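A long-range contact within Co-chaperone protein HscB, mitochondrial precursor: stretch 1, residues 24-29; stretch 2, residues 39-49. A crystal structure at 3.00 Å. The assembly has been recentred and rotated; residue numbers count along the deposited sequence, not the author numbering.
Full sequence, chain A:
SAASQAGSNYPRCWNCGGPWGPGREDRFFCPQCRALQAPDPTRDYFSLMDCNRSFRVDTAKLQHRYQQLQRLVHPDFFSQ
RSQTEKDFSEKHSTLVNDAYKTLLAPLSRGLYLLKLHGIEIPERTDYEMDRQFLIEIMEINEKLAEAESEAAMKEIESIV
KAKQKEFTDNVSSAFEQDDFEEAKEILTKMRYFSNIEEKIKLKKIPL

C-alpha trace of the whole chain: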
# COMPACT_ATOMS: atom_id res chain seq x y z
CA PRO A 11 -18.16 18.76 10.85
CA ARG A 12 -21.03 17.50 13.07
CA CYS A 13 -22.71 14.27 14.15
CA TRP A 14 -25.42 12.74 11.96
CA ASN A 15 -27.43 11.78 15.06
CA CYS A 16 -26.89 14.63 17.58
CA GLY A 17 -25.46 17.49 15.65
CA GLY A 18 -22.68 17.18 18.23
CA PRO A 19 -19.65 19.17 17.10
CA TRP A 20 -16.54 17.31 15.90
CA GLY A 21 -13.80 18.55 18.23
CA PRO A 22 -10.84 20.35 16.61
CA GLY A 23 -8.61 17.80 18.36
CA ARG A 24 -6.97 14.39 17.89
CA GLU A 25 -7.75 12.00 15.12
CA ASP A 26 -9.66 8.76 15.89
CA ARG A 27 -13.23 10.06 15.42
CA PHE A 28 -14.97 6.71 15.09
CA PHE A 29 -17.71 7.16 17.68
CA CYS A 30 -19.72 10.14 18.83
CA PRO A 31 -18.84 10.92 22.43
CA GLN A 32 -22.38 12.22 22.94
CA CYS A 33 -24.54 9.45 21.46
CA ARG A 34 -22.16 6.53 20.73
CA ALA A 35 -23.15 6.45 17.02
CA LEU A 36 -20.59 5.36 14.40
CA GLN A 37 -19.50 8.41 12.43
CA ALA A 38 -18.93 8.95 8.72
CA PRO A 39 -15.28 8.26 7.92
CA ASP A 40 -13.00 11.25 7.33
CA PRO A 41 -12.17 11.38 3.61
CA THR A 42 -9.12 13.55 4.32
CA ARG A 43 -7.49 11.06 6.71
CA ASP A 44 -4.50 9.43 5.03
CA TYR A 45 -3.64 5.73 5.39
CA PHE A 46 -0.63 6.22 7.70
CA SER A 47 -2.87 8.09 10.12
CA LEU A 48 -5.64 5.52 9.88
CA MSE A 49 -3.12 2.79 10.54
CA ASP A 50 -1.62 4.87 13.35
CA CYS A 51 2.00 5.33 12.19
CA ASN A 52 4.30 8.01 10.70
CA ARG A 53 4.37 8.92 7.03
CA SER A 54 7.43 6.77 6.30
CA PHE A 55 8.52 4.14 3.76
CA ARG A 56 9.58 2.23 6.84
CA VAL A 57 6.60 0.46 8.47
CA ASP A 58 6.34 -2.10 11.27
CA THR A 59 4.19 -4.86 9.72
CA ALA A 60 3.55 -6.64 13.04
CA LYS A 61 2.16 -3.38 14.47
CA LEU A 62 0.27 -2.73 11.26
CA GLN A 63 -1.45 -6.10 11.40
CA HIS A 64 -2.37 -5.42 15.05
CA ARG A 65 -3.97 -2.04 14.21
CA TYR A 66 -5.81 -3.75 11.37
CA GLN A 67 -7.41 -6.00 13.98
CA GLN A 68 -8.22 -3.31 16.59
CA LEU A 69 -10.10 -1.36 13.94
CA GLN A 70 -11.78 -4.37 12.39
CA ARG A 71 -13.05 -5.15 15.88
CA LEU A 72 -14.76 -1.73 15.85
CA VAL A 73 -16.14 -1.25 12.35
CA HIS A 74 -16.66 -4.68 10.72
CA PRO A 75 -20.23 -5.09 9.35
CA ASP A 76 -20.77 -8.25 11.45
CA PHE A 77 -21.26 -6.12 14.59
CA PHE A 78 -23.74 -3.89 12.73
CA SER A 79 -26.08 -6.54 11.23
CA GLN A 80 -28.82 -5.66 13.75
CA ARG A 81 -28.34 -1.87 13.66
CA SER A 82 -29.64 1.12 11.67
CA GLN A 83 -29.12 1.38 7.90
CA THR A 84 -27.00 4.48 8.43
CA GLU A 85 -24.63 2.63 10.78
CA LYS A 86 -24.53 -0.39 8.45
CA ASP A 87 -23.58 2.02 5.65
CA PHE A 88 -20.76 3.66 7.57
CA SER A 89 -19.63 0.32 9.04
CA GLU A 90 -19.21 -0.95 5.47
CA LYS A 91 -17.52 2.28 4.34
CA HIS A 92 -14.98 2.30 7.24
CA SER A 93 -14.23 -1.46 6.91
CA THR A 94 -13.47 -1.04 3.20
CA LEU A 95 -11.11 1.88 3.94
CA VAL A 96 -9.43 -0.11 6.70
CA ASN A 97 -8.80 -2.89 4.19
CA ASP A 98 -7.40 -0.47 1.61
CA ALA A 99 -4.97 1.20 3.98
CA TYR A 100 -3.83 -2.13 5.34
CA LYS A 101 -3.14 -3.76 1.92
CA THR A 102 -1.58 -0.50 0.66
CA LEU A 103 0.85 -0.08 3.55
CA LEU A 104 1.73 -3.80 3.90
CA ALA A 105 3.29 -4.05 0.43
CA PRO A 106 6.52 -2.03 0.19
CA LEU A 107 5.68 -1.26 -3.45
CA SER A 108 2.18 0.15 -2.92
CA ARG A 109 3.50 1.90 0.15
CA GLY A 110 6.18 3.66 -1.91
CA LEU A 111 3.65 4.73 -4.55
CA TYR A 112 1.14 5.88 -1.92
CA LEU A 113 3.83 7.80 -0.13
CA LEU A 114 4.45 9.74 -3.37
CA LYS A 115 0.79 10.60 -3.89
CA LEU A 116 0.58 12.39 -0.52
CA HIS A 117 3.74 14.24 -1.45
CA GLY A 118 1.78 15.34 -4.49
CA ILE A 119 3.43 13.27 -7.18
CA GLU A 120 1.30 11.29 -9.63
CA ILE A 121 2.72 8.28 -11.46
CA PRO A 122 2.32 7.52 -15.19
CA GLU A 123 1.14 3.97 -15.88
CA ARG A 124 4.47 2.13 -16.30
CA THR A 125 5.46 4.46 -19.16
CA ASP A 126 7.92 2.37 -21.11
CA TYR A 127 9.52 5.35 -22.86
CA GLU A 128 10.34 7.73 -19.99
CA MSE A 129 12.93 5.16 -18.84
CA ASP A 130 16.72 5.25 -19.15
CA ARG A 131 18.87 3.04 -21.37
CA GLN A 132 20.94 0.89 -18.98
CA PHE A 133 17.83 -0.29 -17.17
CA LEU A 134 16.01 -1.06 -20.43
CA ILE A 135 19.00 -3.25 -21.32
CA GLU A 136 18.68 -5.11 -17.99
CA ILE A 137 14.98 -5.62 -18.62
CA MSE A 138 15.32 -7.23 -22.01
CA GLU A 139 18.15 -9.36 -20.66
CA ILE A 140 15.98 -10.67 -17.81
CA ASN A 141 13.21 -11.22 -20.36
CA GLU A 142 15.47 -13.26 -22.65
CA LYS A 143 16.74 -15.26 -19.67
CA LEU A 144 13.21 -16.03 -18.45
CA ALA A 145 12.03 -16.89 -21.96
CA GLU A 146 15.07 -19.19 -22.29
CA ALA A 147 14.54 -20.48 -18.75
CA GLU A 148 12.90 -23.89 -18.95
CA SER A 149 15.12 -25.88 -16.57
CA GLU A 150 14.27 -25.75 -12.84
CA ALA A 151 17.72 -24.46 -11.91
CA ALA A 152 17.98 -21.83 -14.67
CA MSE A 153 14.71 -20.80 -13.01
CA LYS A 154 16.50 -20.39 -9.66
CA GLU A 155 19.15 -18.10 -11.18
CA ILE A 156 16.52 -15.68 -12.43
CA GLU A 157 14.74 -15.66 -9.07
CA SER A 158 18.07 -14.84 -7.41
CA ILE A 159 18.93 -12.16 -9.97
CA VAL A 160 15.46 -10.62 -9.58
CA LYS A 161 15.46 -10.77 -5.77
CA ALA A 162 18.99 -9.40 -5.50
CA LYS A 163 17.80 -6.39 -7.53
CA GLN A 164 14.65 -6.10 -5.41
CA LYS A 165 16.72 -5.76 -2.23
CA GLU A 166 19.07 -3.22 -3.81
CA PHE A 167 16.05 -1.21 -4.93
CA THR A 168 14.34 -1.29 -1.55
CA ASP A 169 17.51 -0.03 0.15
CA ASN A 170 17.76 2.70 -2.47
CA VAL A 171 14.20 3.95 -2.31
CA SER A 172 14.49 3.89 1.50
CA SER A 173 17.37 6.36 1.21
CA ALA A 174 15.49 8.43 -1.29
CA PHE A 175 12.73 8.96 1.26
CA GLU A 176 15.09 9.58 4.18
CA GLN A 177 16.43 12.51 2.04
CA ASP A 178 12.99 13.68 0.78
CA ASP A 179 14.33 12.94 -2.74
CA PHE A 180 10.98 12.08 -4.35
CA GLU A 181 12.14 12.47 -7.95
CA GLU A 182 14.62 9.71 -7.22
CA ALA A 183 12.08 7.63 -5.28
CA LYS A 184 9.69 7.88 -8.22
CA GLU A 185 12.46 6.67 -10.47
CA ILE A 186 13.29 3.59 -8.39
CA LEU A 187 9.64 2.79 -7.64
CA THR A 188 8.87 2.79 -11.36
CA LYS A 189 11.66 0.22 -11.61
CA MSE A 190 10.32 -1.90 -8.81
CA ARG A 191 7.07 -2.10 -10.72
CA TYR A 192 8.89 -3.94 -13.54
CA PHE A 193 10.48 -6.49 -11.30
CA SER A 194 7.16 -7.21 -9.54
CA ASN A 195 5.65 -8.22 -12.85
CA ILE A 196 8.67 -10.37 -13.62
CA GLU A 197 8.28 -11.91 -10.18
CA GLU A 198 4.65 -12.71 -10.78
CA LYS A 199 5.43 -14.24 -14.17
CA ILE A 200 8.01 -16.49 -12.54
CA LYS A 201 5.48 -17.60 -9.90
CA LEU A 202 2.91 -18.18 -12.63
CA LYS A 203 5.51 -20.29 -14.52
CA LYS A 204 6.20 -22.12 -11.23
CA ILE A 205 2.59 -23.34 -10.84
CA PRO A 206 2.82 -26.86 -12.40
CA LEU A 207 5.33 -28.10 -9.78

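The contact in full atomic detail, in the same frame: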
# COMPACT_ATOMS: atom_id res chain seq x y z
N ARG A 24 -7.68 15.56 18.43
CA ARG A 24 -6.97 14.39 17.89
C ARG A 24 -7.86 13.40 17.13
O ARG A 24 -9.09 13.40 17.25
CB ARG A 24 -6.10 13.70 18.95
CG ARG A 24 -4.67 14.26 19.03
CD ARG A 24 -3.87 13.94 17.76
NE ARG A 24 -2.58 14.64 17.71
CZ ARG A 24 -1.75 14.65 16.67
NH1 ARG A 24 -2.05 14.00 15.55
NH2 ARG A 24 -0.61 15.33 16.74
N GLU A 25 -7.19 12.53 16.37
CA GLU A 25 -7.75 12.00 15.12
C GLU A 25 -8.89 10.98 15.19
O GLU A 25 -9.90 11.18 14.52
CB GLU A 25 -6.63 11.49 14.21
CG GLU A 25 -6.94 11.58 12.71
CD GLU A 25 -6.41 12.85 12.06
OE1 GLU A 25 -5.32 13.32 12.46
OE2 GLU A 25 -7.07 13.37 11.13
N ASP A 26 -8.74 9.90 15.96
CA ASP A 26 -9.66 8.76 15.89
C ASP A 26 -11.13 9.09 16.21
O ASP A 26 -11.59 8.82 17.31
CB ASP A 26 -9.18 7.61 16.79
CG ASP A 26 -8.23 6.65 16.09
OD1 ASP A 26 -7.97 6.80 14.88
OD2 ASP A 26 -7.73 5.73 16.77
N ARG A 27 -11.84 9.64 15.23
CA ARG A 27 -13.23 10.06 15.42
C ARG A 27 -14.20 9.00 14.92
O ARG A 27 -15.03 9.26 14.04
CB ARG A 27 -13.51 11.39 14.72
CG ARG A 27 -12.62 12.53 15.14
CD ARG A 27 -12.36 13.45 13.97
NE ARG A 27 -10.97 13.92 13.97
CZ ARG A 27 -10.52 14.93 14.70
NH1 ARG A 27 -11.35 15.60 15.50
NH2 ARG A 27 -9.24 15.27 14.64
N PHE A 28 -14.09 7.80 15.48
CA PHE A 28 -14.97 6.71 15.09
C PHE A 28 -16.37 6.83 15.70
O PHE A 28 -17.37 6.66 15.02
CB PHE A 28 -14.35 5.36 15.43
CG PHE A 28 -13.06 5.08 14.71
CD1 PHE A 28 -13.02 5.06 13.32
CD2 PHE A 28 -11.90 4.81 15.42
CE1 PHE A 28 -11.83 4.80 12.65
CE2 PHE A 28 -10.70 4.54 14.76
CZ PHE A 28 -10.67 4.54 13.37
N PHE A 29 -16.43 7.12 17.00
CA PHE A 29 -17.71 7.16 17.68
C PHE A 29 -18.01 8.51 18.28
O PHE A 29 -17.11 9.19 18.76
CB PHE A 29 -17.77 6.08 18.74
CG PHE A 29 -17.69 4.71 18.18
CD1 PHE A 29 -18.80 4.13 17.56
CD2 PHE A 29 -16.50 3.99 18.25
CE1 PHE A 29 -18.72 2.84 17.03
CE2 PHE A 29 -16.41 2.70 17.72
CZ PHE A 29 -17.53 2.12 17.11
N PRO A 39 -16.73 8.22 7.89
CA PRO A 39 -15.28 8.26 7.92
C PRO A 39 -14.74 9.56 7.32
O PRO A 39 -15.35 10.12 6.41
CB PRO A 39 -14.87 7.06 7.06
CG PRO A 39 -16.13 6.26 6.85
CD PRO A 39 -17.24 7.23 6.92
N ASP A 40 -13.62 10.04 7.84
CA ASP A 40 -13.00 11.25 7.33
C ASP A 40 -12.30 10.98 6.00
O ASP A 40 -11.34 10.21 5.94
CB ASP A 40 -12.03 11.84 8.37
CG ASP A 40 -11.25 13.05 7.84
OD1 ASP A 40 -11.56 13.56 6.75
OD2 ASP A 40 -10.31 13.48 8.53
N PRO A 41 -12.80 11.59 4.91
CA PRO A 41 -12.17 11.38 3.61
C PRO A 41 -10.74 11.90 3.55
O PRO A 41 -9.93 11.36 2.79
CB PRO A 41 -13.06 12.20 2.66
CG PRO A 41 -13.77 13.19 3.55
CD PRO A 41 -13.97 12.48 4.84
N THR A 42 -10.43 12.91 4.36
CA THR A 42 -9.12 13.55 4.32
C THR A 42 -8.02 12.79 5.05
O THR A 42 -6.84 13.06 4.85
CB THR A 42 -9.16 14.97 4.91
OG1 THR A 42 -9.50 14.89 6.30
CG2 THR A 42 -10.16 15.84 4.16
N ARG A 43 -8.42 11.85 5.91
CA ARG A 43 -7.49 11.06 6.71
C ARG A 43 -6.68 10.12 5.83
O ARG A 43 -7.26 9.25 5.16
CB ARG A 43 -8.24 10.27 7.76
CG ARG A 43 -7.33 9.57 8.73
CD ARG A 43 -8.06 9.07 9.96
NE ARG A 43 -7.12 8.54 10.95
CZ ARG A 43 -7.47 7.97 12.10
NH1 ARG A 43 -6.53 7.51 12.93
NH2 ARG A 43 -8.75 7.85 12.43
N ASP A 44 -5.36 10.28 5.84
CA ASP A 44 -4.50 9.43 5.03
C ASP A 44 -4.37 8.04 5.66
O ASP A 44 -4.78 7.82 6.82
CB ASP A 44 -3.13 10.09 4.78
CG ASP A 44 -2.16 9.94 5.96
OD1 ASP A 44 -1.99 8.81 6.47
OD2 ASP A 44 -1.52 10.95 6.34
N TYR A 45 -3.79 7.10 4.92
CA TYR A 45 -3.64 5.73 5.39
C TYR A 45 -2.67 5.57 6.58
O TYR A 45 -2.91 4.75 7.46
CB TYR A 45 -3.22 4.83 4.24
CG TYR A 45 -4.30 4.54 3.20
CD1 TYR A 45 -5.66 4.63 3.50
CD2 TYR A 45 -3.94 4.14 1.91
CE1 TYR A 45 -6.61 4.33 2.56
CE2 TYR A 45 -4.88 3.86 0.97
CZ TYR A 45 -6.22 3.95 1.29
OH TYR A 45 -7.16 3.66 0.32
N PHE A 46 -1.59 6.33 6.60
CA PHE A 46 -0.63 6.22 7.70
C PHE A 46 -1.28 6.61 9.02
O PHE A 46 -1.01 6.01 10.07
CB PHE A 46 0.60 7.07 7.43
CG PHE A 46 1.45 6.54 6.30
CD1 PHE A 46 2.33 5.48 6.52
CD2 PHE A 46 1.35 7.09 5.02
CE1 PHE A 46 3.10 4.97 5.48
CE2 PHE A 46 2.11 6.59 3.99
CZ PHE A 46 2.99 5.53 4.21
N SER A 47 -2.14 7.62 8.96
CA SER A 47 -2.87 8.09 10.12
C SER A 47 -3.86 7.02 10.56
O SER A 47 -3.92 6.67 11.75
CB SER A 47 -3.59 9.40 9.81
OG SER A 47 -4.57 9.67 10.79
N LEU A 48 -4.62 6.52 9.60
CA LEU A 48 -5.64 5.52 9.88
C LEU A 48 -5.01 4.26 10.45
O LEU A 48 -5.62 3.58 11.24
CB LEU A 48 -6.47 5.18 8.63
CG LEU A 48 -7.58 4.12 8.74
CD1 LEU A 48 -8.67 4.55 9.66
CD2 LEU A 48 -8.16 3.79 7.39
N MSE A 49 -3.79 3.97 10.04
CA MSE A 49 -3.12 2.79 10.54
C MSE A 49 -2.22 3.13 11.71
O MSE A 49 -1.45 2.29 12.17
CB MSE A 49 -2.34 2.12 9.41
CG MSE A 49 -3.26 1.40 8.42
SE MSE A 49 -4.24 -0.10 9.26
CE MSE A 49 -5.97 0.26 8.49

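The contact is organised around one long side chain. Arg43 leaves the backbone with its CA-to-CB bond directed toward the first stretch and runs out nearly fully extended, chi1 through chi3 all t and chi4 at -176°. Extension carries the guanidinium past the start of the short helix 45-48 to Asp26, where both terminal nitrogens converge on a single carboxylate oxygen: Arg43 NH1 lies 2.5 Å from Asp26 OD1 and Arg43 NH2 2.8 Å from the same OD1. These are the two hydrogen bonds across the contact, and together they make a forked salt bridge, with the oxygen at the edge of the guanidinium, near its plane.

The second stretch holds its own arginine in place. Arg43 NE donates to Ser47 OG at 2.8 Å, and Arg43 NH1 donates to Ser47 O at 3.0 Å. Ser47, at chi1 164° (t), presents its hydroxyl on the side where NE passes, so the head is braced by its own stretch as well as bonded to Asp26. The helix start is secured in turn by Asp44, a p rotamer at the N-cap, whose OD1 accepts from Ser47 N at 2.8 Å.

Asp26 points its CA-to-CB bond sideways, yet with chi1 at -88° (m) its end comes nearer and delivers OD1 to the guanidinium. Glu25 behaves differently. Its CA-to-CB bond is directed toward the second stretch, but its contact with the arginine is through the aliphatic part: Glu25 CG packs over one face of the guanidinium, 3.5 Å from Arg43 NE, and also lies 3.6 Å from Ser47 OG. Chi1 of -151° (t) with an off-well chi2 of 95° sets the carboxylate farther from the guanidinium than CG is, leaving Glu25 OE2 4.2 Å from Asp40 OD2, a close approach of like charges.

Asp40, at chi1 175° (t), is also occupied locally: its OD1 accepts from Thr42 N at 2.7 Å and, in a very short bond, from Thr42 OG1 at 2.5 Å. The p rotamer of Thr42 sets that hydroxyl beside the type I turn from Asp40 to Arg43, within reach of Asp40 OD1, the turn that ends at the arginine.

Phe28 supplies the apolar border. Its m rotamer (chi1 -63°) brings Phe28 CZ to 3.9 Å from Arg43 NH2 and to 4.2 Å from Leu48 CD1, the leucine methyl sitting at the ring edge. The rule to read here is an extended arginine, braced locally, bonded at its edge and covered on one face by methylene.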